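Local structure of YycN protein (Bacillus subtilis, 1ON0) at residues R14-Y19 and I91-L96; H23-K28 and E37-L42; Q45-L50 and W75-A80; L125-F130 and K138-T143. The protein probably transfers an acyl group to an acceptor that is not yet known, as a homodimeric acetyltransferase of the GNAT family. All blocks are in the same frame, centred on the assembly; numbering follows the deposited sequence.

Contact 1. Residues R14-Y19 and I91-L96; sequences RSYLTY and IYDFGL
Tyr16 and Asp93 both hold CG opposite the backbone N, with chi1 162° and -165°, and these extended side chains approach from opposite directions. They span the space between helix 10-31 and strand 88-96 of the GNAT fold, where the nearest CA atoms, of Tyr16 and Asp93, are still 10.6 Å apart. Tyr16 OH donates a hydrogen bond to Asp93 OD2. The modelled length between Tyr16 OH and Asp93 OD2 is 2.4 Å, very short, and its exact value is doubtful. OD2 lies at the edge of the phenol ring, near its plane, while the carboxylate plane is turned 35° from the ring. Thr20 OG1 adds a weak second bond to OD2. Asp93 belongs to a classic beta bulge: Tyr92 and Asp93 both face Trp77 on strand 72-79. Trp75 and Trp77, on that strand, pack against the Tyr16 ring. A phenylalanine in place of Tyr16 would probably leave OD2 without its main partner from the helix and the carboxylate freer to turn. Tyr19 also points toward the strand, but its hydroxyl is hydrogen-bonded to Glu98 of the second subunit. Leu96 O accepts a hydrogen bond from Arg101 NE, and Tyr19 OH merely passes Leu96 O at 4.4 Å.

Contact 2. Residues H23-K28 and E37-L42; sequences HYAEEK and EDAQLL
Ala25 CB presses on the backbone of Ala39, touching its C and O atoms, both at 3.5 Å. The fit is mutual. Ala39 CB lies 3.6 Å from Ala25 CB and 3.7 Å from Ala25 O. Ala25 CB also sits 3.7 Å from Gln40 N, so one methyl covers the link between two residues. The methyl groups are small enough to let the backbones come close, with Ala25 CA and Ala39 CA only 4.6 Å apart. Van der Waals contact carries the meeting. Gln40 adds little, since its side chain starts out away from helix 10-31 and is exposed. Both alanines are buried. Along the same helix, His23 NE2 makes a weak bond to Glu27 OE1, with an N-H...O angle of 124°, and His132 NE2 holds OE2 of that glutamate. Glu26 packs on Thr135 of the second subunit. The two helices, 10-31 and 36-50, follow each other in the chain and pack where the two alanines meet. Trp34, in the connection, takes a cation-pi contact from Lys28 and is touched by Leu42. Farther along helix 36-50, Ser43 also packs on Ala25, and Phe47 carries that helix on to Tyr24 of helix 10-31, meeting it edge-to-face.

Contact 3. Residues Q45-L50 and W75-A80; sequences QVFTDL and WLWIHA
Phe47 and Leu50, on the last turn of helix 36-50, reach Trp77 on strand 72-79 across a wide backbone gap, the nearest CA atoms being those of Leu50 and His79 at 9.9 Å. The indole of Trp77 reaches across to the helix. Trp77 CG stands opposite the backbone N, chi1 164°, which carries the indole toward the helix; its six-membered ring makes the contact. Phe47 meets it with the CD1-CE1 edge of its ring. Phe47 CD1 is 3.5 Å from Trp77 CZ3. Phe47 CE1 is 3.6 Å from the same CZ3, so this one carbon lies against a whole ring bond. Trp77 CH2 is farther, 3.9 Å from CD1 of Phe47. The two rings meet rim to rim, with centroids of the Phe47 ring and the Trp77 six-membered ring 6.0 Å apart and planes at 47°. Neither covers the face of the other. Leu50 supplies CB, which lies near the indole plane at 4.3 Å from Trp77 CH2. Tyr16 of helix 10-31 and Leu62 of strand 60-66 also pack on the indole, and its ring meets that of Tyr92. The contact joins the second helix to the central sheet of the GNAT fold. Between the segments the chemistry is wholly apolar and depends on fit. The one polar atom of the indole, NE1, is served by a hydrogen bond with His60 ND1, so the tryptophan can be buried without leaving its N-H unpaired.

Contact 4. Residues L125-F130 and K138-T143; sequences LSLHVF and KLYEQT
Leu127 and Val129 receive the ring of Tyr140, joining strand 124-127 and the loop after it to helix 134-142, in the C-terminal half of the GNAT fold. The apolar contacts come first. Leu127 CD2 makes a CH-pi contact over one face of the ring, 3.7 Å from its centroid and 16° off the normal. It leans toward one side of the ring, with Tyr140 CD1 and CE1 each 3.6 Å from Leu127 CD2. Leu127 CG sits between the backbone N and the carbonyl carbon, chi1 68°, a tight placement from which CD2 reaches the ring face. Val129 takes the edge instead: its CG2 lies near the ring plane, 4.0 Å from Tyr140 CE2. The polar contact is through water. One water donates to His128 O at 2.9 Å and is 3.2 Å from Tyr140 OH, a hydrogen bond whose direction is undecided. An alanine in place of Tyr140 would probably strip Leu127 CD2 of its ring face, open a gap beside Val129 and leave the water without its partner on the helix. Tyr140 also packs on Phe94 of strand 88-96. Just past the helix, Thr143 OG1 donates a hydrogen bond to Tyr140 O at 3.2 Å, tilted 33° from the carbonyl plane.

In the fold
Contacts 1, 3 and 4 reach the central sheet; contacts 1 and 3 approach it from helices 10-31 and 36-50, which contact 2 pairs. Centres of contacts 1 and 3 are about 8 Å apart, and their strands are hydrogen-bonded neighbours, Asp93 O to Trp77 N at 2.8 Å. Contact 4 joins contact 1 through Ile91 N and Ser126 O, 2.6 Å apart. Contacts 2 and 4 have centres about 22 Å apart, yet Phe130 packs against Tyr24, Glu27 and Lys28. A sulfate, probably from the crystallisation liquor, lies about 4 Å from the side chain of Leu96, ending strand 88-96; in GNAT relatives the following loop binds the coenzyme A pyrophosphate, so the sulfate may mark that pocket.

Contact 1. Residues R14-Y19 and I91-L96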
# COMPACT_ATOMS: atom_id res chain seq x y z
N ARG B 14 20.57 -2.17 -21.08
CA ARG B 14 20.09 -2.58 -22.39
C ARG B 14 18.59 -2.94 -22.38
O ARG B 14 17.84 -2.50 -23.25
CB ARG B 14 20.96 -3.73 -22.91
CG ARG B 14 22.45 -3.35 -23.04
CD ARG B 14 23.30 -4.45 -23.67
NE ARG B 14 22.82 -4.77 -25.01
CZ ARG B 14 23.09 -4.05 -26.09
NH1 ARG B 14 23.84 -2.96 -26.00
NH2 ARG B 14 22.57 -4.39 -27.26
N SER B 15 18.17 -3.73 -21.39
CA SER B 15 16.77 -4.14 -21.22
C SER B 15 15.92 -2.94 -20.83
O SER B 15 14.74 -2.84 -21.17
CB SER B 15 16.64 -5.21 -20.13
OG SER B 15 17.36 -6.39 -20.46
N TYR B 16 16.51 -2.03 -20.06
CA TYR B 16 15.80 -0.83 -19.64
C TYR B 16 15.59 0.05 -20.88
O TYR B 16 14.49 0.55 -21.12
CB TYR B 16 16.60 -0.06 -18.59
CG TYR B 16 16.15 1.38 -18.43
CD1 TYR B 16 14.94 1.69 -17.83
CD2 TYR B 16 16.93 2.42 -18.92
CE1 TYR B 16 14.52 3.02 -17.73
CE2 TYR B 16 16.51 3.75 -18.83
CZ TYR B 16 15.31 4.04 -18.23
OH TYR B 16 14.89 5.34 -18.15
N LEU B 17 16.65 0.22 -21.67
CA LEU B 17 16.59 1.04 -22.88
C LEU B 17 15.45 0.62 -23.80
O LEU B 17 14.64 1.44 -24.22
CB LEU B 17 17.93 0.96 -23.63
CG LEU B 17 18.19 1.92 -24.80
CD1 LEU B 17 19.68 2.01 -25.03
CD2 LEU B 17 17.47 1.45 -26.06
N THR B 18 15.39 -0.67 -24.12
CA THR B 18 14.35 -1.21 -24.98
C THR B 18 12.98 -0.95 -24.36
O THR B 18 12.02 -0.64 -25.06
CB THR B 18 14.52 -2.73 -25.16
OG1 THR B 18 15.77 -2.99 -25.80
CG2 THR B 18 13.39 -3.31 -26.00
N TYR B 19 12.90 -1.08 -23.05
CA TYR B 19 11.65 -0.84 -22.34
C TYR B 19 11.26 0.63 -22.44
O TYR B 19 10.26 0.97 -23.07
CB TYR B 19 11.82 -1.27 -20.88
CG TYR B 19 10.62 -1.06 -19.98
CD1 TYR B 19 10.23 0.22 -19.57
CD2 TYR B 19 9.91 -2.15 -19.48
CE1 TYR B 19 9.18 0.40 -18.67
CE2 TYR B 19 8.85 -1.99 -18.58
CZ TYR B 19 8.49 -0.71 -18.18
OH TYR B 19 7.46 -0.56 -17.29
N ILE B 91 15.08 14.69 -13.91
CA ILE B 91 14.65 13.31 -13.82
C ILE B 91 14.15 12.88 -15.20
O ILE B 91 12.99 13.10 -15.55
CB ILE B 91 13.51 13.16 -12.80
CG1 ILE B 91 14.01 13.58 -11.41
CG2 ILE B 91 13.03 11.71 -12.77
CD1 ILE B 91 12.93 13.76 -10.39
N TYR B 92 15.03 12.27 -15.98
CA TYR B 92 14.64 11.81 -17.30
C TYR B 92 13.63 10.68 -17.21
O TYR B 92 12.76 10.57 -18.05
CB TYR B 92 15.88 11.35 -18.12
CG TYR B 92 16.57 12.48 -18.85
CD1 TYR B 92 15.92 13.15 -19.88
CD2 TYR B 92 17.82 12.94 -18.45
CE1 TYR B 92 16.49 14.27 -20.48
CE2 TYR B 92 18.39 14.06 -19.05
CZ TYR B 92 17.72 14.72 -20.06
OH TYR B 92 18.22 15.89 -20.60
N ASP B 93 13.71 9.86 -16.18
CA ASP B 93 12.77 8.75 -16.13
C ASP B 93 12.63 8.16 -14.74
O ASP B 93 13.59 8.05 -13.99
CB ASP B 93 13.22 7.69 -17.15
CG ASP B 93 12.14 6.66 -17.47
OD1 ASP B 93 10.94 6.98 -17.39
OD2 ASP B 93 12.50 5.52 -17.81
N PHE B 94 11.40 7.79 -14.42
CA PHE B 94 11.07 7.22 -13.13
C PHE B 94 9.74 6.48 -13.18
O PHE B 94 8.74 6.99 -13.70
CB PHE B 94 11.00 8.30 -12.06
CG PHE B 94 10.20 7.88 -10.87
CD1 PHE B 94 10.71 6.96 -9.97
CD2 PHE B 94 8.91 8.38 -10.67
CE1 PHE B 94 9.96 6.54 -8.87
CE2 PHE B 94 8.14 7.97 -9.58
CZ PHE B 94 8.67 7.05 -8.68
N GLY B 95 9.73 5.29 -12.61
CA GLY B 95 8.50 4.53 -12.62
C GLY B 95 8.78 3.17 -12.05
O GLY B 95 9.93 2.80 -11.82
N LEU B 96 7.71 2.42 -11.83
CA LEU B 96 7.82 1.09 -11.28
C LEU B 96 7.27 0.11 -12.28
O LEU B 96 6.50 0.48 -13.16
CB LEU B 96 7.02 1.01 -9.97
CG LEU B 96 7.66 1.27 -8.61
CD1 LEU B 96 8.75 2.31 -8.68
CD2 LEU B 96 6.54 1.68 -7.67

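Contact 2. Residues H23-K28 and E37-L42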
# COMPACT_ATOMS: atom_id res chain seq x y z
N HIS B 23 8.28 2.55 -24.56
CA HIS B 23 7.28 3.21 -23.74
C HIS B 23 7.14 4.70 -24.08
O HIS B 23 6.03 5.24 -24.14
CB HIS B 23 7.65 3.03 -22.27
CG HIS B 23 6.65 3.59 -21.32
ND1 HIS B 23 5.42 3.01 -21.11
CD2 HIS B 23 6.66 4.73 -20.59
CE1 HIS B 23 4.71 3.77 -20.30
NE2 HIS B 23 5.44 4.82 -19.97
N TYR B 24 8.28 5.36 -24.28
CA TYR B 24 8.29 6.79 -24.60
C TYR B 24 7.56 7.09 -25.91
O TYR B 24 6.88 8.11 -26.04
CB TYR B 24 9.74 7.28 -24.72
CG TYR B 24 9.87 8.78 -24.67
CD1 TYR B 24 9.51 9.49 -23.53
CD2 TYR B 24 10.34 9.49 -25.78
CE1 TYR B 24 9.62 10.87 -23.48
CE2 TYR B 24 10.46 10.87 -25.75
CZ TYR B 24 10.09 11.56 -24.59
OH TYR B 24 10.22 12.93 -24.54
N ALA B 25 7.72 6.21 -26.89
CA ALA B 25 7.06 6.38 -28.17
C ALA B 25 5.55 6.32 -27.95
O ALA B 25 4.80 7.11 -28.52
CB ALA B 25 7.50 5.29 -29.13
N GLU B 26 5.12 5.39 -27.11
CA GLU B 26 3.70 5.22 -26.81
C GLU B 26 3.18 6.49 -26.11
O GLU B 26 2.05 6.91 -26.35
CB GLU B 26 3.53 3.97 -25.94
CG GLU B 26 2.14 3.68 -25.39
CD GLU B 26 2.18 2.59 -24.31
OE1 GLU B 26 2.76 1.51 -24.58
OE2 GLU B 26 1.62 2.81 -23.21
N GLU B 27 4.01 7.09 -25.27
CA GLU B 27 3.62 8.30 -24.56
C GLU B 27 3.53 9.48 -25.52
O GLU B 27 2.62 10.31 -25.43
CB GLU B 27 4.62 8.62 -23.46
CG GLU B 27 4.72 7.60 -22.35
CD GLU B 27 3.61 7.72 -21.33
OE1 GLU B 27 3.91 7.58 -20.12
OE2 GLU B 27 2.45 7.96 -21.72
N LYS B 28 4.48 9.57 -26.43
CA LYS B 28 4.46 10.67 -27.37
C LYS B 28 3.26 10.58 -28.30
O LYS B 28 2.67 11.61 -28.66
CB LYS B 28 5.77 10.70 -28.15
CG LYS B 28 6.91 11.29 -27.33
CD LYS B 28 6.65 12.77 -27.13
CE LYS B 28 7.75 13.44 -26.35
NZ LYS B 28 7.61 14.91 -26.45
N GLU B 37 3.52 5.90 -36.78
CA GLU B 37 4.53 5.45 -37.74
C GLU B 37 5.90 6.03 -37.44
O GLU B 37 6.93 5.46 -37.80
CB GLU B 37 4.12 5.85 -39.16
CG GLU B 37 3.97 7.36 -39.35
CD GLU B 37 2.52 7.80 -39.40
OE1 GLU B 37 1.72 7.34 -38.55
OE2 GLU B 37 2.18 8.62 -40.28
N ASP B 38 5.91 7.19 -36.79
CA ASP B 38 7.15 7.86 -36.46
C ASP B 38 7.64 7.45 -35.07
O ASP B 38 8.78 7.03 -34.90
CB ASP B 38 6.94 9.39 -36.51
CG ASP B 38 6.58 9.89 -37.90
OD1 ASP B 38 6.20 11.08 -38.03
OD2 ASP B 38 6.69 9.12 -38.88
N ALA B 39 6.75 7.55 -34.08
CA ALA B 39 7.03 7.23 -32.67
C ALA B 39 8.26 6.39 -32.36
O ALA B 39 9.21 6.87 -31.75
CB ALA B 39 5.80 6.56 -32.05
N GLN B 40 8.24 5.12 -32.77
CA GLN B 40 9.34 4.19 -32.52
C GLN B 40 10.72 4.72 -32.89
O GLN B 40 11.64 4.70 -32.07
CB GLN B 40 9.08 2.88 -33.26
CG GLN B 40 7.96 2.05 -32.68
CD GLN B 40 7.62 0.85 -33.56
OE1 GLN B 40 6.87 0.97 -34.54
NE2 GLN B 40 8.19 -0.30 -33.22
N LEU B 41 10.86 5.18 -34.12
CA LEU B 41 12.14 5.70 -34.59
C LEU B 41 12.57 6.95 -33.82
O LEU B 41 13.70 7.04 -33.34
CB LEU B 41 12.06 6.03 -36.08
CG LEU B 41 13.38 6.38 -36.78
CD1 LEU B 41 14.35 5.22 -36.68
CD2 LEU B 41 13.10 6.72 -38.24
N LEU B 42 11.66 7.92 -33.71
CA LEU B 42 11.96 9.16 -33.00
C LEU B 42 12.44 8.86 -31.58
O LEU B 42 13.33 9.53 -31.06
CB LEU B 42 10.72 10.05 -32.97
CG LEU B 42 10.20 10.53 -34.34
CD1 LEU B 42 8.89 11.28 -34.19
CD2 LEU B 42 11.25 11.41 -34.98

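Contact 3. Residues Q45-L50 and W75-A80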
# COMPACT_ATOMS: atom_id res chain seq x y z
N GLN B 45 16.25 7.63 -31.12
CA GLN B 45 17.14 8.77 -31.35
C GLN B 45 17.27 9.66 -30.12
O GLN B 45 18.37 10.02 -29.71
CB GLN B 45 16.65 9.60 -32.53
CG GLN B 45 16.91 8.97 -33.89
CD GLN B 45 18.36 9.08 -34.33
OE1 GLN B 45 18.79 8.40 -35.27
NE2 GLN B 45 19.12 9.95 -33.67
N VAL B 46 16.13 10.03 -29.54
CA VAL B 46 16.12 10.85 -28.35
C VAL B 46 16.98 10.21 -27.26
O VAL B 46 17.87 10.85 -26.72
CB VAL B 46 14.69 11.01 -27.78
CG1 VAL B 46 14.76 11.70 -26.42
CG2 VAL B 46 13.81 11.82 -28.73
N PHE B 47 16.71 8.94 -26.95
CA PHE B 47 17.46 8.25 -25.91
C PHE B 47 18.90 7.98 -26.31
O PHE B 47 19.77 7.87 -25.45
CB PHE B 47 16.77 6.93 -25.53
CG PHE B 47 15.50 7.13 -24.76
CD1 PHE B 47 15.53 7.41 -23.40
CD2 PHE B 47 14.27 7.12 -25.41
CE1 PHE B 47 14.36 7.69 -22.72
CE2 PHE B 47 13.11 7.40 -24.72
CZ PHE B 47 13.15 7.69 -23.37
N THR B 48 19.16 7.87 -27.60
CA THR B 48 20.52 7.63 -28.05
C THR B 48 21.32 8.91 -27.93
O THR B 48 22.44 8.90 -27.46
CB THR B 48 20.55 7.13 -29.50
OG1 THR B 48 19.92 5.84 -29.57
CG2 THR B 48 21.99 7.01 -29.98
N ASP B 49 20.73 10.02 -28.35
CA ASP B 49 21.42 11.30 -28.28
C ASP B 49 21.62 11.72 -26.84
O ASP B 49 22.62 12.36 -26.49
CB ASP B 49 20.65 12.38 -29.04
CG ASP B 49 20.31 11.95 -30.45
OD1 ASP B 49 21.05 11.11 -31.00
OD2 ASP B 49 19.32 12.47 -31.00
N LEU B 50 20.66 11.35 -25.99
CA LEU B 50 20.71 11.68 -24.56
C LEU B 50 21.72 10.80 -23.86
O LEU B 50 22.33 11.21 -22.88
CB LEU B 50 19.34 11.49 -23.92
CG LEU B 50 18.45 12.73 -23.93
CD1 LEU B 50 17.08 12.39 -23.35
CD2 LEU B 50 19.12 13.83 -23.13
N TRP B 75 12.78 1.73 -11.82
CA TRP B 75 13.97 2.37 -12.37
C TRP B 75 13.95 3.86 -12.03
O TRP B 75 12.91 4.44 -11.75
CB TRP B 75 13.94 2.21 -13.89
CG TRP B 75 12.70 2.81 -14.50
CD1 TRP B 75 12.53 4.11 -14.91
CD2 TRP B 75 11.43 2.16 -14.71
NE1 TRP B 75 11.25 4.30 -15.35
CE2 TRP B 75 10.55 3.13 -15.23
CE3 TRP B 75 10.96 0.86 -14.49
CZ2 TRP B 75 9.21 2.83 -15.56
CZ3 TRP B 75 9.62 0.56 -14.80
CH2 TRP B 75 8.77 1.55 -15.33
N LEU B 76 15.12 4.49 -12.09
CA LEU B 76 15.22 5.91 -11.79
C LEU B 76 16.42 6.41 -12.57
O LEU B 76 17.51 5.88 -12.44
CB LEU B 76 15.46 6.11 -10.30
CG LEU B 76 15.09 7.45 -9.66
CD1 LEU B 76 16.14 7.76 -8.61
CD2 LEU B 76 15.00 8.57 -10.68
N TRP B 77 16.22 7.43 -13.39
CA TRP B 77 17.30 7.98 -14.17
C TRP B 77 17.32 9.48 -14.04
O TRP B 77 16.38 10.15 -14.43
CB TRP B 77 17.15 7.56 -15.64
CG TRP B 77 17.97 8.33 -16.63
CD1 TRP B 77 19.05 9.12 -16.36
CD2 TRP B 77 17.78 8.38 -18.05
NE1 TRP B 77 19.55 9.65 -17.51
CE2 TRP B 77 18.80 9.22 -18.57
CE3 TRP B 77 16.87 7.79 -18.93
CZ2 TRP B 77 18.91 9.49 -19.95
CZ3 TRP B 77 16.99 8.06 -20.30
CH2 TRP B 77 18.00 8.90 -20.79
N ILE B 78 18.39 10.02 -13.46
CA ILE B 78 18.50 11.47 -13.31
C ILE B 78 19.77 11.99 -13.95
O ILE B 78 20.75 11.26 -14.12
CB ILE B 78 18.48 11.94 -11.84
CG1 ILE B 78 19.82 11.67 -11.17
CG2 ILE B 78 17.35 11.24 -11.09
CD1 ILE B 78 19.91 12.22 -9.76
N HIS B 79 19.74 13.27 -14.29
CA HIS B 79 20.88 13.94 -14.90
C HIS B 79 21.27 15.10 -14.01
O HIS B 79 20.40 15.83 -13.54
CB HIS B 79 20.50 14.49 -16.26
CG HIS B 79 21.54 15.37 -16.88
ND1 HIS B 79 22.79 14.92 -17.23
CD2 HIS B 79 21.50 16.68 -17.24
CE1 HIS B 79 23.47 15.90 -17.79
NE2 HIS B 79 22.71 16.98 -17.81
N ALA B 80 22.56 15.28 -13.78
CA ALA B 80 23.04 16.38 -12.95
C ALA B 80 23.95 17.30 -13.76
O ALA B 80 25.16 17.25 -13.63
CB ALA B 80 23.81 15.83 -11.75

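Contact 4. Residues L125-F130 and K138-T143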
# COMPACT_ATOMS: atom_id res chain seq x y z
N LEU B 125 15.25 19.39 -7.96
CA LEU B 125 14.88 18.37 -8.91
C LEU B 125 13.90 18.90 -9.92
O LEU B 125 12.98 19.64 -9.57
CB LEU B 125 14.26 17.17 -8.21
CG LEU B 125 15.16 16.42 -7.26
CD1 LEU B 125 14.32 15.37 -6.56
CD2 LEU B 125 16.32 15.77 -8.03
N SER B 126 14.08 18.50 -11.17
CA SER B 126 13.21 18.94 -12.25
C SER B 126 12.83 17.71 -13.08
O SER B 126 13.62 16.77 -13.19
CB SER B 126 13.96 19.97 -13.09
OG SER B 126 13.13 20.53 -14.06
N LEU B 127 11.63 17.71 -13.64
CA LEU B 127 11.16 16.57 -14.42
C LEU B 127 10.04 16.92 -15.41
O LEU B 127 9.41 17.98 -15.31
CB LEU B 127 10.67 15.46 -13.49
CG LEU B 127 9.39 15.76 -12.68
CD1 LEU B 127 8.18 15.75 -13.59
CD2 LEU B 127 9.23 14.69 -11.60
N HIS B 128 9.77 16.00 -16.34
CA HIS B 128 8.70 16.18 -17.32
C HIS B 128 7.68 15.07 -17.14
O HIS B 128 8.02 13.91 -16.93
CB HIS B 128 9.26 16.14 -18.74
CG HIS B 128 8.21 15.92 -19.80
ND1 HIS B 128 7.54 14.73 -19.95
CD2 HIS B 128 7.71 16.75 -20.75
CE1 HIS B 128 6.68 14.83 -20.94
NE2 HIS B 128 6.76 16.05 -21.44
N VAL B 129 6.41 15.44 -17.22
CA VAL B 129 5.33 14.48 -17.09
C VAL B 129 4.28 14.80 -18.15
O VAL B 129 3.90 15.95 -18.31
CB VAL B 129 4.71 14.53 -15.66
CG1 VAL B 129 4.05 15.88 -15.42
CG2 VAL B 129 3.73 13.41 -15.47
N PHE B 130 3.86 13.78 -18.90
CA PHE B 130 2.85 13.97 -19.93
C PHE B 130 1.54 14.33 -19.27
O PHE B 130 1.12 13.71 -18.28
CB PHE B 130 2.65 12.69 -20.75
CG PHE B 130 3.83 12.31 -21.59
CD1 PHE B 130 4.76 11.39 -21.12
CD2 PHE B 130 4.05 12.92 -22.83
CE1 PHE B 130 5.88 11.06 -21.87
CE2 PHE B 130 5.16 12.60 -23.59
CZ PHE B 130 6.09 11.68 -23.11
N LYS B 138 -0.34 13.67 -9.99
CA LYS B 138 -0.80 13.78 -8.62
C LYS B 138 0.24 13.30 -7.63
O LYS B 138 0.43 13.90 -6.58
CB LYS B 138 -2.11 13.03 -8.40
CG LYS B 138 -3.33 13.92 -8.54
CD LYS B 138 -4.53 13.34 -7.82
CE LYS B 138 -5.67 14.36 -7.72
NZ LYS B 138 -6.24 14.76 -9.04
N LEU B 139 0.92 12.22 -7.98
CA LEU B 139 1.95 11.67 -7.12
C LEU B 139 3.05 12.72 -6.95
O LEU B 139 3.47 13.02 -5.83
CB LEU B 139 2.50 10.37 -7.72
CG LEU B 139 3.63 9.59 -7.06
CD1 LEU B 139 4.92 10.32 -7.28
CD2 LEU B 139 3.36 9.39 -5.57
N TYR B 140 3.50 13.32 -8.05
CA TYR B 140 4.55 14.32 -7.93
C TYR B 140 4.05 15.53 -7.14
O TYR B 140 4.80 16.09 -6.34
CB TYR B 140 5.05 14.77 -9.31
CG TYR B 140 5.67 13.65 -10.15
CD1 TYR B 140 6.74 12.91 -9.66
CD2 TYR B 140 5.19 13.36 -11.42
CE1 TYR B 140 7.32 11.89 -10.42
CE2 TYR B 140 5.76 12.35 -12.19
CZ TYR B 140 6.81 11.62 -11.70
OH TYR B 140 7.38 10.66 -12.47
N GLU B 141 2.80 15.91 -7.34
CA GLU B 141 2.26 17.04 -6.60
C GLU B 141 2.19 16.72 -5.11
O GLU B 141 2.48 17.57 -4.28
CB GLU B 141 0.88 17.43 -7.13
CG GLU B 141 0.91 17.87 -8.60
CD GLU B 141 -0.45 18.32 -9.11
OE1 GLU B 141 -0.97 19.33 -8.59
OE2 GLU B 141 -0.99 17.68 -10.04
N GLN B 142 1.82 15.49 -4.78
CA GLN B 142 1.75 15.09 -3.38
C GLN B 142 3.13 15.04 -2.74
O GLN B 142 3.25 15.29 -1.54
CB GLN B 142 1.07 13.73 -3.22
CG GLN B 142 -0.43 13.74 -3.44
CD GLN B 142 -1.08 12.43 -3.03
OE1 GLN B 142 -0.83 11.38 -3.63
NE2 GLN B 142 -1.92 12.48 -2.00
N THR B 143 4.16 14.70 -3.50
CA THR B 143 5.50 14.66 -2.90
C THR B 143 6.22 16.01 -2.92
O THR B 143 7.42 16.06 -2.69
CB THR B 143 6.43 13.60 -3.57
OG1 THR B 143 6.68 13.94 -4.94
CG2 THR B 143 5.82 12.21 -3.49
O HOH W 1 7.30 11.43 -15.60